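Excinuclease ABC, subunit A. (Deinococcus radiodurans, PDB 2VF7) probably binds DNA and hydrolyses ATP as a zinc-containing UvrA-family protein of the ABC superfamily involved in recognising DNA damage for repair. Local coordinates at residues L197-I202 and A237-A242; Q225-V230 and S250-F255. The protein carries 1 engineered substitution. One frame throughout, in Å; residues are numbered along the deposited sequence. Where two conformers were deposited one is given.

Contact 1. Residues L197-I202 and A237-A242; sequences LVTLGI and AETQRA
Thr239 comes down between Val198 and Thr199 and meets both through its methyl and hydroxyl branches. Its CB heads toward the other segment, and its CG2 is anti to the backbone N (OG1 at chi1 -61°). Thr239 CG2 lies 4.2 Å from Val198 CG2 and as far from Thr199 OG1. Val198 CG2 is set between its own backbone N and carbonyl carbon and also touches Thr239 OG1, at 4.1 Å. Thr239 crosses each of the two side chains at about a right angle.

A second touch comes from Gln240. Its chain is bent at chi2, and Gln240 NE2 lies 3.3 Å from Val198 O, but the angle is too poor for a hydrogen bond; since Gln240 was modelled in two conformers, this approach is doubtful. Val198 O does take a weak bond from Gly201 N within its own segment. With Ile202 N bonded to Leu197 O at 3.1 Å, this forms a Schellman motif, in which Gly201 takes a positive phi (85°).

Further out, the hydroxyls are held by other partners: Thr199 OG1 bonds to Pro229 O, and Thr239 OG1 to Thr235 O, four residues back and just ahead of helix 236-245. Val204 packs on Val198, and Leu234 on Thr239.

With both hydroxyls bonded to backbone carbonyls, the two threonines and Val198 meet across the contact by van der Waals touch alone. The last part of helix 187-199 and the turn after it therefore meet the flank of helix 236-245 in a small contact, which is probably not strongly directional.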
ATOM      1  N   LEU A 197      10.136   5.855 -40.673  1.00 50.63           N
ATOM      2  CA  LEU A 197       9.898   6.534 -41.951  1.00 50.66           C
ATOM      3  C   LEU A 197      10.789   6.102 -43.114  1.00 51.56           C
ATOM      4  O   LEU A 197      10.314   6.101 -44.245  1.00 52.70           O
ATOM      5  CB  LEU A 197       9.935   8.071 -41.811  1.00 50.34           C
ATOM      6  CG  LEU A 197       8.969   8.784 -40.843  1.00 49.07           C
ATOM      7  CD1 LEU A 197       9.073  10.303 -40.952  1.00 47.34           C
ATOM      8  CD2 LEU A 197       7.530   8.317 -41.067  1.00 46.53           C
ATOM      9  N   VAL A 198      12.060   5.742 -42.881  1.00 52.26           N
ATOM     10  CA  VAL A 198      12.919   5.310 -44.008  1.00 52.60           C
ATOM     11  C   VAL A 198      12.523   3.930 -44.524  1.00 53.76           C
ATOM     12  O   VAL A 198      12.597   3.687 -45.746  1.00 55.20           O
ATOM     13  CB  VAL A 198      14.480   5.406 -43.755  1.00 52.78           C
ATOM     14  CG1 VAL A 198      14.844   6.671 -42.963  1.00 50.98           C
ATOM     15  CG2 VAL A 198      14.994   4.207 -43.057  1.00 53.24           C
ATOM     16  N   THR A 199      12.063   3.050 -43.620  1.00 53.39           N
ATOM     17  CA  THR A 199      11.490   1.736 -43.992  1.00 53.32           C
ATOM     18  C   THR A 199      10.241   1.948 -44.858  1.00 53.67           C
ATOM     19  O   THR A 199      10.012   1.264 -45.854  1.00 53.91           O
ATOM     20  CB  THR A 199      11.152   0.880 -42.707  1.00 53.48           C
ATOM     21  OG1 THR A 199      12.361   0.408 -42.123  1.00 53.25           O
ATOM     22  CG2 THR A 199      10.279  -0.313 -43.010  1.00 51.96           C
ATOM     23  N   LEU A 200       9.428   2.916 -44.469  1.00 54.02           N
ATOM     24  CA  LEU A 200       8.215   3.213 -45.204  1.00 53.67           C
ATOM     25  C   LEU A 200       8.472   3.933 -46.528  1.00 53.68           C
ATOM     26  O   LEU A 200       7.533   4.149 -47.278  1.00 54.70           O
ATOM     27  CB  LEU A 200       7.262   4.047 -44.351  1.00 53.26           C
ATOM     28  CG  LEU A 200       6.539   3.387 -43.189  1.00 52.21           C
ATOM     29  CD1 LEU A 200       5.675   4.444 -42.541  1.00 50.30           C
ATOM     30  CD2 LEU A 200       5.697   2.212 -43.695  1.00 51.59           C
ATOM     31  N   GLY A 201       9.720   4.309 -46.805  1.00 54.06           N
ATOM     32  CA  GLY A 201      10.112   4.869 -48.112  1.00 53.78           C
ATOM     33  C   GLY A 201       9.877   6.367 -48.248  1.00 54.55           C
ATOM     34  O   GLY A 201       9.772   6.907 -49.369  1.00 54.11           O
ATOM     35  N   ILE A 202       9.783   7.043 -47.100  1.00 54.79           N
ATOM     36  CA  ILE A 202       9.687   8.503 -47.053  1.00 54.10           C
ATOM     37  C   ILE A 202      11.096   9.067 -46.975  1.00 54.54           C
ATOM     38  O   ILE A 202      11.970   8.445 -46.380  1.00 54.89           O
ATOM     39  CB  ILE A 202       8.805   8.961 -45.851  1.00 53.67           C
ATOM     40  CG1 ILE A 202       7.339   8.607 -46.143  1.00 52.66           C
ATOM     41  CG2 ILE A 202       8.988  10.483 -45.545  1.00 52.45           C
ATOM     42  CD1 ILE A 202       6.478   8.465 -44.926  1.00 53.32           C
ATOM     43  N   ALA A 237      19.202   3.864 -49.136  1.00 60.05           N
ATOM     44  CA  ALA A 237      19.373   2.930 -50.250  1.00 60.16           C
ATOM     45  C   ALA A 237      19.675   1.517 -49.757  1.00 60.04           C
ATOM     46  O   ALA A 237      19.160   0.555 -50.315  1.00 59.94           O
ATOM     47  CB  ALA A 237      20.449   3.404 -51.215  1.00 59.85           C
ATOM     48  N   GLU A 238      20.484   1.386 -48.710  1.00 60.22           N
ATOM     49  CA  GLU A 238      20.824   0.043 -48.245  1.00 60.88           C
ATOM     50  C   GLU A 238      19.760  -0.577 -47.342  1.00 60.71           C
ATOM     51  O   GLU A 238      19.759  -1.778 -47.149  1.00 61.00           O
ATOM     52  CB  GLU A 238      22.255  -0.059 -47.701  1.00 60.75           C
ATOM     53  CG  GLU A 238      22.526   0.512 -46.338  1.00 61.94           C
ATOM     54  CD  GLU A 238      24.010   0.872 -46.127  1.00 61.81           C
ATOM     55  OE1 GLU A 238      24.835   0.622 -47.027  1.00 62.79           O
ATOM     56  OE2 GLU A 238      24.351   1.423 -45.064  1.00 61.18           O
ATOM     57  N   THR A 239      18.844   0.248 -46.837  1.00 61.19           N
ATOM     58  CA  THR A 239      17.586  -0.198 -46.208  1.00 60.90           C
ATOM     59  C   THR A 239      16.620  -0.819 -47.219  1.00 61.29           C
ATOM     60  O   THR A 239      15.952  -1.818 -46.930  1.00 61.12           O
ATOM     61  CB  THR A 239      16.863   0.958 -45.464  1.00 60.90           C
ATOM     62  OG1 THR A 239      17.702   1.461 -44.415  1.00 59.72           O
ATOM     63  CG2 THR A 239      15.525   0.490 -44.853  1.00 60.13           C
ATOM     64  N   GLN A 240      16.541  -0.245 -48.413  1.00 62.06           N
ATOM     65  CA  GLN A 240      15.641  -0.778 -49.437  1.00 62.56           C
ATOM     66  C   GLN A 240      16.127  -2.093 -50.011  1.00 62.83           C
ATOM     67  O   GLN A 240      15.315  -2.896 -50.500  1.00 62.91           O
ATOM     68  CB  GLN A 240      15.418   0.226 -50.567  1.00 62.65           C
ATOM     69  CG  GLN A 240      14.704   1.503 -50.142  1.00 64.40           C
ATOM     70  CD  GLN A 240      13.322   1.252 -49.540  0.80 65.62           C
ATOM     71  OE1 GLN A 240      12.644   0.283 -49.878  0.80 65.87           O
ATOM     72  NE2 GLN A 240      12.910   2.129 -48.635  0.80 66.49           N
ATOM     73  N   ARG A 241      17.443  -2.299 -49.976  1.00 62.76           N
ATOM     74  CA  ARG A 241      18.057  -3.548 -50.444  1.00 63.42           C
ATOM     75  C   ARG A 241      17.959  -4.622 -49.377  1.00 62.57           C
ATOM     76  O   ARG A 241      17.863  -5.798 -49.687  1.00 63.17           O
ATOM     77  CB  ARG A 241      19.522  -3.325 -50.873  1.00 63.16           C
ATOM     78  CG  ARG A 241      19.676  -2.134 -51.847  1.00 65.21           C
ATOM     79  CD  ARG A 241      21.058  -2.049 -52.519  0.60 65.23           C
ATOM     80  NE  ARG A 241      21.961  -1.065 -51.909  0.60 67.51           N
ATOM     81  CZ  ARG A 241      22.926  -1.364 -51.041  0.60 69.12           C
ATOM     82  NH1 ARG A 241      23.138  -2.628 -50.652  0.60 69.59           N
ATOM     83  NH2 ARG A 241      23.689  -0.397 -50.559  0.60 69.38           N
ATOM     84  N   ALA A 242      18.005  -4.203 -48.120  1.00 62.15           N
ATOM     85  CA  ALA A 242      17.734  -5.074 -46.984  1.00 62.03           C
ATOM     86  C   ALA A 242      16.312  -5.629 -47.110  1.00 62.32           C
ATOM     87  O   ALA A 242      16.119  -6.840 -47.085  1.00 62.17           O
ATOM     88  CB  ALA A 242      17.909  -4.310 -45.682  1.00 61.20           C
TER

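Contact 2. Residues Q225-V230 and S250-F255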
ATOM      1  N   GLN A 225      -0.868   3.575 -36.750  1.00 51.00           N
ATOM      2  CA  GLN A 225       0.327   3.140 -36.047  1.00 51.22           C
ATOM      3  C   GLN A 225       0.878   1.847 -36.636  1.00 51.07           C
ATOM      4  O   GLN A 225       0.915   0.838 -35.926  1.00 50.82           O
ATOM      5  CB  GLN A 225       0.009   2.878 -34.573  1.00 51.40           C
ATOM      6  CG  GLN A 225      -0.662   4.007 -33.855  1.00 51.72           C
ATOM      7  CD  GLN A 225      -0.491   3.886 -32.370  1.00 53.21           C
ATOM      8  OE1 GLN A 225      -1.421   3.483 -31.662  1.00 53.80           O
ATOM      9  NE2 GLN A 225       0.708   4.220 -31.877  1.00 50.47           N
ATOM     10  N   PRO A 226       1.335   1.874 -37.912  1.00 50.96           N
ATOM     11  CA  PRO A 226       1.869   0.668 -38.546  1.00 50.80           C
ATOM     12  C   PRO A 226       3.114   0.125 -37.835  1.00 50.71           C
ATOM     13  O   PRO A 226       3.868   0.890 -37.217  1.00 50.66           O
ATOM     14  CB  PRO A 226       2.201   1.141 -39.967  1.00 50.49           C
ATOM     15  CG  PRO A 226       2.444   2.565 -39.828  1.00 50.49           C
ATOM     16  CD  PRO A 226       1.414   3.021 -38.836  1.00 51.02           C
ATOM     17  N   VAL A 227       3.285  -1.194 -37.916  1.00 51.52           N
ATOM     18  CA  VAL A 227       4.373  -1.943 -37.282  1.00 51.87           C
ATOM     19  C   VAL A 227       5.269  -2.495 -38.380  1.00 52.19           C
ATOM     20  O   VAL A 227       4.827  -3.336 -39.161  1.00 52.70           O
ATOM     21  CB  VAL A 227       3.835  -3.123 -36.439  1.00 51.64           C
ATOM     22  CG1 VAL A 227       4.975  -4.004 -35.940  1.00 52.63           C
ATOM     23  CG2 VAL A 227       3.041  -2.615 -35.258  1.00 51.70           C
ATOM     24  N   VAL A 228       6.525  -2.031 -38.427  1.00 52.43           N
ATOM     25  CA  VAL A 228       7.435  -2.288 -39.566  1.00 52.20           C
ATOM     26  C   VAL A 228       8.857  -2.670 -39.141  1.00 52.06           C
ATOM     27  O   VAL A 228       9.329  -2.206 -38.100  1.00 52.88           O
ATOM     28  CB  VAL A 228       7.504  -1.057 -40.554  1.00 52.46           C
ATOM     29  CG1 VAL A 228       6.108  -0.626 -40.980  1.00 52.08           C
ATOM     30  CG2 VAL A 228       8.258   0.123 -39.944  1.00 52.46           C
ATOM     31  N   PRO A 229       9.555  -3.489 -39.955  1.00 51.34           N
ATOM     32  CA  PRO A 229      10.920  -3.914 -39.635  1.00 51.10           C
ATOM     33  C   PRO A 229      11.878  -2.749 -39.626  1.00 51.11           C
ATOM     34  O   PRO A 229      11.857  -1.939 -40.555  1.00 51.25           O
ATOM     35  CB  PRO A 229      11.274  -4.828 -40.809  1.00 51.37           C
ATOM     36  CG  PRO A 229      10.365  -4.385 -41.936  1.00 49.90           C
ATOM     37  CD  PRO A 229       9.102  -4.058 -41.241  1.00 51.43           C
ATOM     38  N   VAL A 230      12.704  -2.619 -38.592  1.00 51.26           N
ATOM     39  CA  VAL A 230      13.655  -1.504 -38.638  1.00 51.09           C
ATOM     40  C   VAL A 230      15.127  -1.857 -38.644  1.00 51.18           C
ATOM     41  O   VAL A 230      15.531  -2.840 -38.056  1.00 51.25           O
ATOM     42  CB  VAL A 230      13.197  -0.156 -37.895  1.00 51.58           C
ATOM     43  CG1 VAL A 230      12.018  -0.353 -36.936  1.00 49.16           C
ATOM     44  CG2 VAL A 230      14.385   0.596 -37.206  1.00 50.94           C
ATOM     45  N   SER A 250      16.386  -5.685 -37.325  1.00 54.23           N
ATOM     46  CA  SER A 250      16.933  -5.572 -35.972  1.00 52.56           C
ATOM     47  C   SER A 250      15.814  -5.647 -34.919  1.00 51.61           C
ATOM     48  O   SER A 250      15.930  -6.369 -33.928  1.00 50.42           O
ATOM     49  CB  SER A 250      17.730  -4.276 -35.813  1.00 52.81           C
ATOM     50  OG  SER A 250      18.723  -4.152 -36.818  1.00 53.45           O
ATOM     51  N   TYR A 251      14.742  -4.879 -35.151  1.00 50.58           N
ATOM     52  CA  TYR A 251      13.544  -4.924 -34.330  1.00 48.95           C
ATOM     53  C   TYR A 251      12.352  -4.515 -35.182  1.00 48.94           C
ATOM     54  O   TYR A 251      12.518  -4.147 -36.342  1.00 47.51           O
ATOM     55  CB  TYR A 251      13.687  -4.056 -33.073  1.00 48.84           C
ATOM     56  CG  TYR A 251      13.839  -2.560 -33.303  1.00 48.75           C
ATOM     57  CD1 TYR A 251      15.085  -2.005 -33.594  1.00 47.90           C
ATOM     58  CD2 TYR A 251      12.740  -1.696 -33.189  1.00 46.56           C
ATOM     59  CE1 TYR A 251      15.243  -0.647 -33.796  1.00 47.33           C
ATOM     60  CE2 TYR A 251      12.882  -0.346 -33.391  1.00 48.69           C
ATOM     61  CZ  TYR A 251      14.152   0.176 -33.691  1.00 49.63           C
ATOM     62  OH  TYR A 251      14.319   1.522 -33.901  1.00 50.86           O
ATOM     63  N   MET A 252      11.150  -4.659 -34.608  1.00 48.98           N
ATOM     64  CA  MET A 252       9.906  -4.196 -35.213  1.00 48.50           C
ATOM     65  C   MET A 252       9.518  -2.925 -34.514  1.00 48.45           C
ATOM     66  O   MET A 252       9.336  -2.930 -33.296  1.00 47.81           O
ATOM     67  CB  MET A 252       8.773  -5.217 -35.034  1.00 48.48           C
ATOM     68  CG  MET A 252       9.043  -6.603 -35.610  1.00 48.97           C
ATOM     69  SD  MET A 252       9.187  -6.635 -37.413  1.00 51.08           S
ATOM     70  CE  MET A 252       7.762  -5.674 -37.934  1.00 48.07           C
ATOM     71  N   GLY A 253       9.362  -1.845 -35.288  1.00 48.36           N
ATOM     72  CA  GLY A 253       9.059  -0.534 -34.716  1.00 48.27           C
ATOM     73  C   GLY A 253       7.606  -0.176 -34.923  1.00 48.49           C
ATOM     74  O   GLY A 253       7.002  -0.634 -35.894  1.00 48.85           O
ATOM     75  N   THR A 254       7.061   0.678 -34.046  1.00 48.34           N
ATOM     76  CA  THR A 254       5.662   1.126 -34.133  1.00 47.50           C
ATOM     77  C   THR A 254       5.577   2.627 -34.351  1.00 47.85           C
ATOM     78  O   THR A 254       6.096   3.427 -33.558  1.00 48.76           O
ATOM     79  CB  THR A 254       4.836   0.713 -32.870  1.00 47.42           C
ATOM     80  OG1 THR A 254       5.061  -0.678 -32.583  1.00 46.08           O
ATOM     81  CG2 THR A 254       3.334   0.933 -33.084  1.00 46.48           C
ATOM     82  N   PHE A 255       4.921   3.026 -35.424  1.00 47.29           N
ATOM     83  CA  PHE A 255       4.813   4.453 -35.731  1.00 47.51           C
ATOM     84  C   PHE A 255       3.918   5.176 -34.729  1.00 47.64           C
ATOM     85  O   PHE A 255       2.940   4.628 -34.246  1.00 48.13           O
ATOM     86  CB  PHE A 255       4.287   4.668 -37.151  1.00 47.09           C
ATOM     87  CG  PHE A 255       4.280   6.105 -37.575  1.00 47.05           C
ATOM     88  CD1 PHE A 255       5.477   6.790 -37.783  1.00 46.17           C
ATOM     89  CD2 PHE A 255       3.074   6.783 -37.746  1.00 47.18           C
ATOM     90  CE1 PHE A 255       5.475   8.144 -38.158  1.00 48.41           C
ATOM     91  CE2 PHE A 255       3.053   8.131 -38.115  1.00 47.78           C
ATOM     92  CZ  PHE A 255       4.258   8.815 -38.329  1.00 48.16           C
TER
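Val230 N gives Tyr251 O the shortest bond of the pair, 2.7 Å long and nearly straight at 171°. Two pairs along, past the non-hydrogen-bonded Pro229 and Met252, Val228 and Gly253 bond both ways: Gly253 N reaches Val228 O at 2.8 Å, and Val228 N returns a bond to Gly253 O. Phe255 N continues the pattern to Pro226 O, and a weak Ser250 N to Val230 O bond lies at the other end.

Beyond the last backbone rung, Gln225 extends its chain, and Gln225 NE2 meets Phe255 O at 3.3 Å. The oxygen lies close to the Gln225 amide plane, and the amide nitrogen lies in the carbonyl plane of Phe255. An alanine at Gln225 would probably leave Phe255 O without this amide donor and the chain flanking the two strands with one tie fewer.

On the face bearing Val230 and Tyr251, the valine rides over the tyrosine ring. Val230 CG1 makes a CH-pi contact 4.0 Å from the ring centroid, while Val230 CG2 sits nearer the phenol end, 3.5 Å from Tyr251 CZ. Val230 CG1 also lies 3.5 Å from Gly253 N, and a CB on Gly253 would clash with it. Tyr251 OH has a weak bond to Asn192.

The face of Val227, Pro229, Met252 and Thr254 has the methionine bent at chi2 and chi3. Met252 CE lies against the Val228-Pro229 peptide, 3.4 Å from Val228 C, with Val227 CG1 and Pro229 CD also touching it. At the far end Pro226 and Phe255 lie side by side, and the Phe255 ring leads off to stack with Trp218.

Alternating hydrogen-bonded and non-hydrogen-bonded pairs make this a two-stranded antiparallel sheet, here within the UvrA DNA-binding domain, with helix 187-199 packed on it.

Overall arrangement
The centres of contacts 1 and 2 are about 12 Å apart, both within the UvrA DNA-binding domain and well out from the centre of the chain, at about 51 and 43 Å. Their segments alternate along the chain: 197-202, then 225-230, 237-242 and 250-255. Helix 236-245 thus lies within the connection between the two strands of contact 2, while its flank meets the last part of helix 187-199 in contact 1. That earlier helix and the turn after it also pack directly on the sheet: Leu197 meets Phe255, and Thr199 and Leu200 meet Val228. The contacts thus belong to one packed group, in which Thr199 also bonds to Pro229 O, remote from the nucleotide and zinc sites.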